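Local atomic coordinates of inositol polyphosphate multikinase alpha (Arabidopsis thaliana, PDB entry 4FRF), a protein that phosphorylates a broad range of inositol phosphates with ATP, converting inositol 1,4,5-trisphosphate in two steps to inositol 1,3,4,5,6-pentakisphosphate. Residues Thr116-Ser124 against Gly254-Ile262; Phe126-Trp137 against Arg157-Leu165. One frame throughout, in Å; residues are numbered along the deposited sequence.

Overall arrangement
Both contacts use strand 121-130, and their centres lie about 22 Å apart. Interaction 1, about 10 Å from the centre of the chain, is an aromatic cluster buried where Thr116-Ser124 meets helix 249-265. Interaction 2, about 19 Å out, is a more polar and partly buried contact in which the hairpin of strands 121-130 and 135-137 holds the chain that follows helix 149-158. Beside interaction 1, strand 83-90, which pairs with strand 121-130, and the residue after it carry the PxxxDxKxG signature of the family, linked to inositol phosphate binding and catalysis in relatives. Interaction 1 therefore probably lies close to the active site, and interaction 2 further along the same sheet.

Interaction 1: residues Thr116-Ser124 against Gly254-Ile262; sequences TVSSGFRIS and GLCSFINFI
Phe121 presents the edge of its ring to the face of Phe261 and receives the edge of Phe258 on one of its own faces, so that two T-shaped pairs share one ring. CB already points toward the helix, and chi1 of 60° places CG between the backbone N and the carbonyl carbon, from where the ring extends with its edge to Ser257 and one face to the rim of Phe258. CG, CD2 and CE2 lie under this rim, and Phe258 CD1 is 3.5 Å from Phe121 CD2; the ring planes stand at 77°. Along the other edge of the ring, CD1 and CE1 lie beside the backbone N and CA of Phe258, and Phe121 CE1 is 3.6 Å from Ser257 OG. At the tip, Phe121 CZ sits over the centre of Phe261, 3.6 Å from Phe261 CD2. Next to this cluster, Gly120 N gives a nearly straight hydrogen bond of 3.2 Å to Ser257 OG. The backbones run closest at Gly120 and Gly254, neither of which has a side chain. The cluster fills the angle between strand 121-130 and helix 249-265, whose local axes pass 9.0 Å apart. Around it, Phe258 also packs on Met90 of strand 83-90 and Leu191 of helix 187-200, Phe261 on Arg153 of helix 149-158, and Ser257 on Ile247 of the second subunit.

Interaction 2: residues Phe126-Trp137 against Arg157-Leu165; sequences FEVYDHKESSFW and RKFVSSNSL
The carboxylate of Asp130 takes backbone N-H groups from both segments, one oxygen for each. OD2 accepts from Ser164 N at 2.8 Å, with an N-H...O angle of 153° and the donor well above the carboxylate plane. OD1 is turned back into its own hairpin, where it accepts from Glu133 N at 2.9 Å and more weakly from Lys132 N, an Asx motif that holds the turn. CG anti to the backbone N (chi1 -174°) sends the carboxylate toward the 162-164 backbone, OD2 within reach of Ser164 N. A second bond runs alongside: His131 N donates to a lone pair of Ser162 O, 3.3 Å away and in the carbonyl plane. Ser162 CB lies against His131 CB and obliquely beside its ring; the polar ends go elsewhere, His131 NE2 to Asn217 and Ser162 OG to Ser174. Further along, the indole of Trp137 lies obliquely against Ser164, its NE1 side next to Ser164 CB, while Ser164 OG turns to Asn163 O at 2.6 Å. Hydrophobic packing continues at the inner end, where Phe159 CD1 meets Val128 CG2 at 4.0 Å and Phe126 CB at 4.3 Å; the other contacts of Phe159 include the edge-to-face ring of Tyr215. An alanine in place of Asp130 would remove both oxygens, and would probably leave the N-H groups of Ser164, Glu133 and, weakly, Lys132 without their acceptor and the hairpin turn less fixed. Both bonds across the contact have main-chain donors, one ending on a carboxylate and one on a carbonyl. The N-H groups converging on Asp130 are likely to favour its charged form, although the nearby Ser162 O, itself an acceptor, would probably work against this.

Interaction 1: residues Thr116-Ser124 against Gly254-Ile262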
# COMPACT_ATOMS: atom_id res chain seq x y z
N THR A 116 10.73 7.20 -4.35
CA THR A 116 10.46 5.82 -3.98
C THR A 116 10.00 5.73 -2.53
O THR A 116 8.97 5.14 -2.24
CB THR A 116 11.69 4.92 -4.18
OG1 THR A 116 11.67 4.37 -5.50
CG2 THR A 116 11.69 3.76 -3.16
N VAL A 117 10.77 6.35 -1.63
CA VAL A 117 10.43 6.36 -0.22
C VAL A 117 9.30 7.35 0.08
O VAL A 117 8.29 6.99 0.70
CB VAL A 117 11.64 6.70 0.65
CG1 VAL A 117 11.21 6.85 2.08
CG2 VAL A 117 12.68 5.62 0.54
N SER A 118 9.45 8.59 -0.40
CA SER A 118 8.45 9.62 -0.19
C SER A 118 7.09 9.21 -0.74
O SER A 118 6.10 9.20 -0.03
CB SER A 118 8.90 10.94 -0.79
OG SER A 118 8.37 11.13 -2.10
N SER A 119 7.06 8.84 -2.01
CA SER A 119 5.80 8.41 -2.62
C SER A 119 5.84 6.93 -2.93
O SER A 119 6.82 6.25 -2.61
CB SER A 119 5.54 9.21 -3.88
OG SER A 119 5.93 10.56 -3.67
N GLY A 120 4.78 6.42 -3.53
CA GLY A 120 4.77 4.98 -3.83
C GLY A 120 5.84 4.42 -4.80
O GLY A 120 6.01 3.20 -4.91
N PHE A 121 6.59 5.30 -5.48
CA PHE A 121 7.11 4.97 -6.80
C PHE A 121 8.26 5.86 -7.28
O PHE A 121 8.73 6.72 -6.53
CB PHE A 121 5.98 5.06 -7.79
CG PHE A 121 5.37 6.42 -7.87
CD1 PHE A 121 4.33 6.78 -7.01
CD2 PHE A 121 5.81 7.34 -8.81
CE1 PHE A 121 3.74 8.04 -7.10
CE2 PHE A 121 5.23 8.58 -8.92
CZ PHE A 121 4.19 8.94 -8.06
N ARG A 122 8.65 5.70 -8.54
CA ARG A 122 9.85 6.36 -9.07
C ARG A 122 9.90 6.38 -10.62
O ARG A 122 10.18 5.36 -11.25
CB ARG A 122 11.10 5.64 -8.56
CG ARG A 122 12.34 6.50 -8.50
CD ARG A 122 13.64 5.66 -8.55
NE ARG A 122 13.54 4.40 -7.83
CZ ARG A 122 14.59 3.61 -7.55
NH1 ARG A 122 15.81 3.97 -7.91
NH2 ARG A 122 14.41 2.47 -6.90
N ILE A 123 9.67 7.55 -11.21
CA ILE A 123 9.81 7.70 -12.66
C ILE A 123 11.26 7.42 -13.08
O ILE A 123 12.19 8.09 -12.62
CB ILE A 123 9.40 9.08 -13.11
CG1 ILE A 123 7.95 9.32 -12.77
CG2 ILE A 123 9.60 9.22 -14.58
CD1 ILE A 123 7.54 10.74 -12.90
N SER A 124 11.45 6.38 -13.90
CA SER A 124 12.79 5.85 -14.20
C SER A 124 13.27 6.38 -15.52
O SER A 124 14.47 6.35 -15.84
CB SER A 124 12.76 4.32 -14.26
OG SER A 124 12.76 3.75 -12.97
N GLY A 254 2.45 1.61 -3.56
CA GLY A 254 2.96 2.37 -4.70
C GLY A 254 1.88 2.71 -5.70
O GLY A 254 1.67 3.88 -6.03
N LEU A 255 1.16 1.69 -6.15
CA LEU A 255 0.16 1.88 -7.18
C LEU A 255 -0.86 2.90 -6.73
O LEU A 255 -1.32 3.73 -7.51
CB LEU A 255 -0.51 0.55 -7.51
CG LEU A 255 -1.55 0.58 -8.63
CD1 LEU A 255 -0.88 0.94 -9.94
CD2 LEU A 255 -2.32 -0.74 -8.74
N CYS A 256 -1.16 2.89 -5.44
CA CYS A 256 -2.22 3.76 -4.94
C CYS A 256 -1.77 5.23 -4.91
O CYS A 256 -2.52 6.11 -5.33
CB CYS A 256 -2.72 3.28 -3.56
SG CYS A 256 -3.86 1.87 -3.67
N SER A 257 -0.54 5.46 -4.45
CA SER A 257 0.06 6.78 -4.56
C SER A 257 0.08 7.20 -6.04
O SER A 257 -0.49 8.23 -6.44
CB SER A 257 1.47 6.72 -4.00
OG SER A 257 2.05 8.01 -3.90
N PHE A 258 0.66 6.36 -6.88
CA PHE A 258 0.66 6.67 -8.28
C PHE A 258 -0.75 7.05 -8.74
O PHE A 258 -0.92 8.08 -9.37
CB PHE A 258 1.23 5.53 -9.11
CG PHE A 258 1.69 5.95 -10.48
CD1 PHE A 258 2.98 6.46 -10.68
CD2 PHE A 258 0.84 5.86 -11.58
CE1 PHE A 258 3.40 6.84 -11.95
CE2 PHE A 258 1.25 6.25 -12.84
CZ PHE A 258 2.53 6.76 -13.02
N ILE A 259 -1.75 6.24 -8.41
CA ILE A 259 -3.10 6.52 -8.91
C ILE A 259 -3.56 7.90 -8.49
O ILE A 259 -4.30 8.58 -9.22
CB ILE A 259 -4.14 5.46 -8.48
CG1 ILE A 259 -3.92 4.15 -9.24
CG2 ILE A 259 -5.57 5.94 -8.76
CD1 ILE A 259 -5.14 3.26 -9.27
N ASN A 260 -3.09 8.34 -7.33
CA ASN A 260 -3.53 9.62 -6.80
C ASN A 260 -2.93 10.81 -7.53
O ASN A 260 -3.63 11.80 -7.79
CB ASN A 260 -3.26 9.73 -5.30
CG ASN A 260 -3.89 10.96 -4.68
OD1 ASN A 260 -3.20 11.93 -4.38
ND2 ASN A 260 -5.22 10.94 -4.56
N PHE A 261 -1.63 10.71 -7.86
CA PHE A 261 -0.93 11.76 -8.62
C PHE A 261 -1.65 12.03 -9.93
O PHE A 261 -1.91 13.17 -10.31
CB PHE A 261 0.47 11.34 -8.94
CG PHE A 261 1.46 11.67 -7.89
CD1 PHE A 261 2.45 12.61 -8.13
CD2 PHE A 261 1.50 10.95 -6.71
CE1 PHE A 261 3.44 12.86 -7.19
CE2 PHE A 261 2.49 11.21 -5.74
CZ PHE A 261 3.45 12.16 -5.98
N ILE A 262 -1.99 10.95 -10.61
CA ILE A 262 -2.66 11.03 -11.88
C ILE A 262 -4.09 11.53 -11.72
O ILE A 262 -4.62 12.18 -12.60
CB ILE A 262 -2.61 9.68 -12.60
CG1 ILE A 262 -1.20 9.45 -13.12
CG2 ILE A 262 -3.62 9.62 -13.73
CD1 ILE A 262 -0.93 8.07 -13.55

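Interaction 2: residues Phe126-Trp137 against Arg157-Leu165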
# COMPACT_ATOMS: atom_id res chain seq x y z
N PHE A 126 11.40 8.37 -19.40
CA PHE A 126 10.34 8.55 -20.35
C PHE A 126 10.96 9.08 -21.61
O PHE A 126 12.14 9.43 -21.62
CB PHE A 126 9.30 9.53 -19.81
CG PHE A 126 9.82 10.93 -19.59
CD1 PHE A 126 9.70 11.89 -20.57
CD2 PHE A 126 10.34 11.31 -18.37
CE1 PHE A 126 10.14 13.18 -20.36
CE2 PHE A 126 10.79 12.60 -18.16
CZ PHE A 126 10.69 13.53 -19.17
N GLU A 127 10.17 9.07 -22.69
CA GLU A 127 10.53 9.68 -23.97
C GLU A 127 9.26 10.25 -24.61
O GLU A 127 8.23 9.58 -24.71
CB GLU A 127 11.17 8.66 -24.89
CG GLU A 127 11.39 9.16 -26.32
CD GLU A 127 11.84 8.07 -27.27
OE1 GLU A 127 11.34 6.93 -27.10
OE2 GLU A 127 12.67 8.34 -28.18
N VAL A 128 9.33 11.51 -25.04
CA VAL A 128 8.12 12.26 -25.37
C VAL A 128 8.28 13.02 -26.70
O VAL A 128 9.39 13.33 -27.12
CB VAL A 128 7.75 13.20 -24.22
CG1 VAL A 128 7.07 14.46 -24.73
CG2 VAL A 128 6.88 12.48 -23.26
N TYR A 129 7.17 13.30 -27.37
CA TYR A 129 7.23 13.83 -28.74
C TYR A 129 6.63 15.24 -28.88
O TYR A 129 5.43 15.40 -29.11
CB TYR A 129 6.56 12.84 -29.72
CG TYR A 129 6.43 13.35 -31.13
CD1 TYR A 129 7.55 13.54 -31.94
CD2 TYR A 129 5.18 13.61 -31.68
CE1 TYR A 129 7.43 14.02 -33.23
CE2 TYR A 129 5.05 14.08 -32.99
CZ TYR A 129 6.17 14.28 -33.74
OH TYR A 129 6.04 14.73 -35.03
N ASP A 130 7.48 16.26 -28.75
CA ASP A 130 7.04 17.66 -28.88
C ASP A 130 6.43 17.93 -30.26
O ASP A 130 7.14 17.90 -31.28
CB ASP A 130 8.23 18.60 -28.63
CG ASP A 130 7.83 20.07 -28.60
OD1 ASP A 130 7.15 20.55 -29.55
OD2 ASP A 130 8.25 20.77 -27.65
N HIS A 131 5.13 18.22 -30.29
CA HIS A 131 4.41 18.39 -31.56
C HIS A 131 4.76 19.69 -32.28
O HIS A 131 4.56 19.81 -33.49
CB HIS A 131 2.90 18.29 -31.35
CG HIS A 131 2.45 16.93 -30.92
ND1 HIS A 131 1.52 16.20 -31.63
CD2 HIS A 131 2.81 16.16 -29.86
CE1 HIS A 131 1.32 15.04 -31.02
NE2 HIS A 131 2.10 14.99 -29.95
N LYS A 132 5.27 20.66 -31.54
CA LYS A 132 5.66 21.93 -32.16
C LYS A 132 6.99 21.82 -32.89
O LYS A 132 7.17 22.41 -33.96
CB LYS A 132 5.70 23.06 -31.12
CG LYS A 132 5.63 24.46 -31.74
CD LYS A 132 5.34 25.53 -30.69
CE LYS A 132 5.58 26.93 -31.23
NZ LYS A 132 4.74 27.20 -32.43
N GLU A 133 7.92 21.04 -32.34
CA GLU A 133 9.24 20.88 -32.94
C GLU A 133 9.40 19.53 -33.62
O GLU A 133 10.51 19.10 -33.91
CB GLU A 133 10.34 21.06 -31.87
CG GLU A 133 10.05 22.14 -30.84
CD GLU A 133 10.36 23.54 -31.35
OE1 GLU A 133 10.93 23.68 -32.46
OE2 GLU A 133 10.03 24.51 -30.62
N SER A 134 8.28 18.84 -33.84
CA SER A 134 8.28 17.51 -34.47
C SER A 134 9.52 16.69 -34.12
O SER A 134 10.30 16.32 -35.00
CB SER A 134 8.17 17.64 -35.99
OG SER A 134 6.92 18.18 -36.34
N SER A 135 9.66 16.35 -32.83
CA SER A 135 10.89 15.77 -32.35
C SER A 135 10.72 15.04 -31.02
O SER A 135 10.16 15.59 -30.08
CB SER A 135 11.94 16.87 -32.22
OG SER A 135 13.22 16.32 -31.94
N PHE A 136 11.22 13.81 -30.93
CA PHE A 136 11.28 13.10 -29.65
C PHE A 136 12.45 13.61 -28.83
O PHE A 136 13.54 13.83 -29.36
CB PHE A 136 11.45 11.59 -29.83
CG PHE A 136 10.34 10.93 -30.61
CD1 PHE A 136 9.29 10.30 -29.96
CD2 PHE A 136 10.40 10.88 -32.01
CE1 PHE A 136 8.30 9.67 -30.69
CE2 PHE A 136 9.41 10.25 -32.75
CZ PHE A 136 8.37 9.65 -32.11
N TRP A 137 12.24 13.75 -27.53
CA TRP A 137 13.34 13.90 -26.60
C TRP A 137 13.15 12.98 -25.38
O TRP A 137 12.06 12.44 -25.16
CB TRP A 137 13.49 15.35 -26.16
CG TRP A 137 12.48 15.75 -25.21
CD1 TRP A 137 11.16 15.94 -25.46
CD2 TRP A 137 12.66 15.95 -23.80
NE1 TRP A 137 10.49 16.25 -24.28
CE2 TRP A 137 11.39 16.27 -23.25
CE3 TRP A 137 13.77 15.90 -22.95
CZ2 TRP A 137 11.21 16.56 -21.91
CZ3 TRP A 137 13.58 16.18 -21.61
CH2 TRP A 137 12.31 16.51 -21.10
N ARG A 157 3.15 15.36 -15.74
CA ARG A 157 2.30 16.27 -16.49
C ARG A 157 2.96 16.62 -17.82
O ARG A 157 2.28 16.80 -18.84
CB ARG A 157 2.02 17.53 -15.68
CG ARG A 157 0.85 18.33 -16.21
CD ARG A 157 0.74 19.65 -15.50
NE ARG A 157 0.69 19.47 -14.06
CZ ARG A 157 -0.44 19.42 -13.35
NH1 ARG A 157 -1.61 19.55 -13.97
NH2 ARG A 157 -0.39 19.25 -12.03
N LYS A 158 4.29 16.72 -17.81
CA LYS A 158 5.04 16.84 -19.03
C LYS A 158 4.64 15.69 -19.94
O LYS A 158 4.30 15.89 -21.11
CB LYS A 158 6.53 16.77 -18.74
CG LYS A 158 7.18 18.09 -18.36
CD LYS A 158 8.64 17.87 -17.99
CE LYS A 158 9.42 19.16 -17.98
NZ LYS A 158 10.80 18.95 -17.44
N PHE A 159 4.62 14.49 -19.36
CA PHE A 159 4.39 13.27 -20.12
C PHE A 159 3.12 13.33 -20.98
O PHE A 159 2.98 12.55 -21.93
CB PHE A 159 4.34 12.06 -19.18
CG PHE A 159 4.11 10.77 -19.88
CD1 PHE A 159 5.14 10.13 -20.52
CD2 PHE A 159 2.85 10.18 -19.90
CE1 PHE A 159 4.93 8.94 -21.21
CE2 PHE A 159 2.63 8.99 -20.58
CZ PHE A 159 3.67 8.37 -21.23
N VAL A 160 2.22 14.26 -20.67
CA VAL A 160 0.98 14.40 -21.43
C VAL A 160 0.79 15.79 -22.01
O VAL A 160 -0.33 16.28 -22.13
CB VAL A 160 -0.27 14.04 -20.58
CG1 VAL A 160 -0.43 12.53 -20.50
CG2 VAL A 160 -0.18 14.66 -19.19
N SER A 161 1.90 16.42 -22.39
CA SER A 161 1.84 17.74 -23.03
C SER A 161 2.36 17.69 -24.47
O SER A 161 3.00 16.72 -24.88
CB SER A 161 2.64 18.76 -22.21
OG SER A 161 2.34 18.64 -20.83
N SER A 162 2.08 18.74 -25.24
CA SER A 162 2.67 18.88 -26.57
C SER A 162 3.94 19.73 -26.52
O SER A 162 4.68 19.80 -27.48
CB SER A 162 1.67 19.49 -27.55
OG SER A 162 1.05 20.64 -26.99
N ASN A 163 4.21 20.31 -25.35
CA ASN A 163 5.34 21.22 -25.17
C ASN A 163 6.47 20.60 -24.37
O ASN A 163 6.26 20.03 -23.29
CB ASN A 163 4.86 22.47 -24.43
CG ASN A 163 3.38 22.73 -24.62
OD1 ASN A 163 2.58 22.61 -23.66
ND2 ASN A 163 2.98 23.04 -25.86
N SER A 164 7.69 20.77 -24.88
CA SER A 164 8.86 20.52 -24.06
C SER A 164 10.04 21.32 -24.56
O SER A 164 10.94 20.79 -25.22
CB SER A 164 9.17 19.03 -24.02
OG SER A 164 8.22 18.34 -23.20
N LEU A 165 9.99 22.63 -24.30
CA LEU A 165 10.89 23.60 -24.91
C LEU A 165 11.28 24.69 -23.91
O LEU A 165 10.61 24.89 -22.89
CB LEU A 165 10.23 24.24 -26.15
CG LEU A 165 10.90 25.49 -26.74
CD1 LEU A 165 12.22 25.15 -27.43
CD2 LEU A 165 9.96 26.23 -27.69